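Local coordinates for protein transcriptional regulators (LACI-FAMILY TRANSCRIPTIONAL REGULATORY PROTEIN) (Corynebacterium glutamicum, PDB 3GYB) that probably acts as a LacI-family transcription factor that binds regulatory DNA, and binds a magnesium ion, at residues L116-I121 / D205-G210. Residues are numbered along the deposited sequence; the frame is centred on the assembly and turned at random.
Sequences LGHTHI and DLSIIG
His118 reaches across to Ser207 with the far end of its imidazole, NE2 lying 3.2 Å from Ser207 OG and CE1 3.6 Å from the same oxygen. The hydroxyl meets the ring obliquely, and Ser207 CB lies alongside the oxygen, 3.7 Å from His118 NE2. His118 CG and Ser207 OG both lie anti to their own carbonyl carbon, beside the backbone N (chi1 -65° and -79°), which brings ring and hydroxyl together although His118 CA and Ser207 CA are 8.9 Å apart. In the parallel part of the sheet of this periplasmic-binding-protein-like domain, strand 179-182 runs between strand 207-211 and strand 121-124, which follows the His118 loop, and its Ala179 touches both side chains. Each polar end is secured from outside the pair. Thr178 OG1 hydrogen-bonds to His118 ND1, while the backbone of Ala270, near the modelled C-terminus, bonds through its O to His118 NE2 and through its N to Ser207 OG. With both ring nitrogens engaged, the buried imidazole is fixed in its rotation. Further out, helix 102-115 ends in a Schellman motif at Gly117, whose positive phi (99°) turns the chain into the loop carrying His118 toward strand 121-124.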
loop_
_atom_site.group_PDB
_atom_site.type_symbol
_atom_site.label_atom_id
_atom_site.label_comp_id
_atom_site.label_asym_id
_atom_site.label_seq_id
_atom_site.Cartn_x
_atom_site.Cartn_y
_atom_site.Cartn_z
ATOM N N LEU A 116 20.199 -19.914 10.643
ATOM C CA LEU A 116 19.552 -19.703 11.941
ATOM C C LEU A 116 19.199 -21.027 12.616
ATOM O O LEU A 116 18.685 -21.046 13.737
ATOM C CB LEU A 116 18.287 -18.849 11.792
ATOM C CG LEU A 116 18.494 -17.344 11.612
ATOM C CD1 LEU A 116 17.178 -16.676 11.246
ATOM C CD2 LEU A 116 19.048 -16.752 12.899
ATOM N N GLY A 117 19.458 -22.136 11.928
ATOM C CA GLY A 117 19.172 -23.436 12.514
ATOM C C GLY A 117 17.880 -24.114 12.092
ATOM O O GLY A 117 17.544 -25.183 12.603
ATOM N N HIS A 118 17.150 -23.504 11.166
ATOM C CA HIS A 118 15.899 -24.088 10.694
ATOM C C HIS A 118 16.183 -25.121 9.608
ATOM O O HIS A 118 17.064 -24.920 8.774
ATOM C CB HIS A 118 14.989 -22.997 10.119
ATOM C CG HIS A 118 14.520 -22.000 11.132
ATOM N ND1 HIS A 118 13.431 -22.224 11.947
ATOM C CD2 HIS A 118 15.006 -20.784 11.476
ATOM C CE1 HIS A 118 13.267 -21.186 12.751
ATOM N NE2 HIS A 118 14.209 -20.299 12.484
ATOM N N THR A 119 15.444 -26.228 9.624
ATOM C CA THR A 119 15.604 -27.262 8.608
ATOM C C THR A 119 14.271 -27.494 7.901
ATOM O O THR A 119 14.236 -27.699 6.690
ATOM C CB THR A 119 16.123 -28.587 9.208
ATOM O OG1 THR A 119 15.341 -28.942 10.354
ATOM C CG2 THR A 119 17.586 -28.442 9.606
ATOM N N HIS A 120 13.179 -27.463 8.658
ATOM C CA HIS A 120 11.849 -27.626 8.076
ATOM C C HIS A 120 11.393 -26.239 7.644
ATOM O O HIS A 120 10.634 -25.560 8.340
ATOM C CB HIS A 120 10.889 -28.228 9.103
ATOM C CG HIS A 120 11.164 -29.671 9.389
ATOM N ND1 HIS A 120 10.994 -30.658 8.443
ATOM C CD2 HIS A 120 11.647 -30.288 10.494
ATOM C CE1 HIS A 120 11.366 -31.820 8.950
ATOM N NE2 HIS A 120 11.767 -31.625 10.193
ATOM N N ILE A 121 11.882 -25.833 6.480
ATOM C CA ILE A 121 11.604 -24.522 5.916
ATOM C C ILE A 121 10.625 -24.618 4.760
ATOM O O ILE A 121 10.755 -25.483 3.893
ATOM C CB ILE A 121 12.913 -23.883 5.411
ATOM C CG1 ILE A 121 13.892 -23.739 6.581
ATOM C CG2 ILE A 121 12.627 -22.542 4.754
ATOM C CD1 ILE A 121 15.322 -23.416 6.167
ATOM N N ASP A 205 7.985 -18.859 18.017
ATOM C CA ASP A 205 7.548 -20.171 17.545
ATOM C C ASP A 205 7.782 -20.369 16.053
ATOM O O ASP A 205 8.185 -21.447 15.614
ATOM C CB ASP A 205 6.059 -20.383 17.827
ATOM C CG ASP A 205 5.735 -20.368 19.304
ATOM O OD1 ASP A 205 6.502 -20.967 20.085
ATOM O OD2 ASP A 205 4.711 -19.768 19.678
ATOM N N LEU A 206 7.539 -19.319 15.280
ATOM C CA LEU A 206 7.675 -19.399 13.828
ATOM C C LEU A 206 8.440 -18.211 13.260
ATOM O O LEU A 206 8.159 -17.070 13.618
ATOM C CB LEU A 206 6.276 -19.446 13.205
ATOM C CG LEU A 206 6.140 -19.448 11.678
ATOM C CD1 LEU A 206 6.563 -20.803 11.134
ATOM C CD2 LEU A 206 4.701 -19.164 11.294
ATOM N N SER A 207 9.410 -18.480 12.386
ATOM C CA SER A 207 10.178 -17.412 11.747
ATOM C C SER A 207 9.582 -17.130 10.373
ATOM O O SER A 207 9.171 -18.056 9.672
ATOM C CB SER A 207 11.649 -17.810 11.574
ATOM O OG SER A 207 12.370 -17.668 12.790
ATOM N N ILE A 208 9.522 -15.855 9.999
ATOM C CA ILE A 208 8.992 -15.466 8.698
ATOM C C ILE A 208 9.865 -14.394 8.058
ATOM O O ILE A 208 10.188 -13.388 8.685
ATOM C CB ILE A 208 7.548 -14.901 8.805
ATOM C CG1 ILE A 208 6.581 -16.009 9.237
ATOM C CG2 ILE A 208 7.115 -14.323 7.459
ATOM C CD1 ILE A 208 5.162 -15.521 9.509
ATOM N N ILE A 209 10.264 -14.618 6.812
ATOM C CA ILE A 209 11.063 -13.623 6.117
ATOM C C ILE A 209 10.372 -13.313 4.794
ATOM O O ILE A 209 9.921 -14.222 4.088
ATOM C CB ILE A 209 12.526 -14.104 5.889
ATOM C CG1 ILE A 209 13.297 -13.043 5.096
ATOM C CG2 ILE A 209 12.534 -15.463 5.191
ATOM C CD1 ILE A 209 14.808 -13.237 5.089
ATOM N N GLY A 210 10.264 -12.024 4.483
ATOM C CA GLY A 210 9.611 -11.604 3.255
ATOM C C GLY A 210 10.580 -11.169 2.177
ATOM O O GLY A 210 11.759 -11.524 2.211
#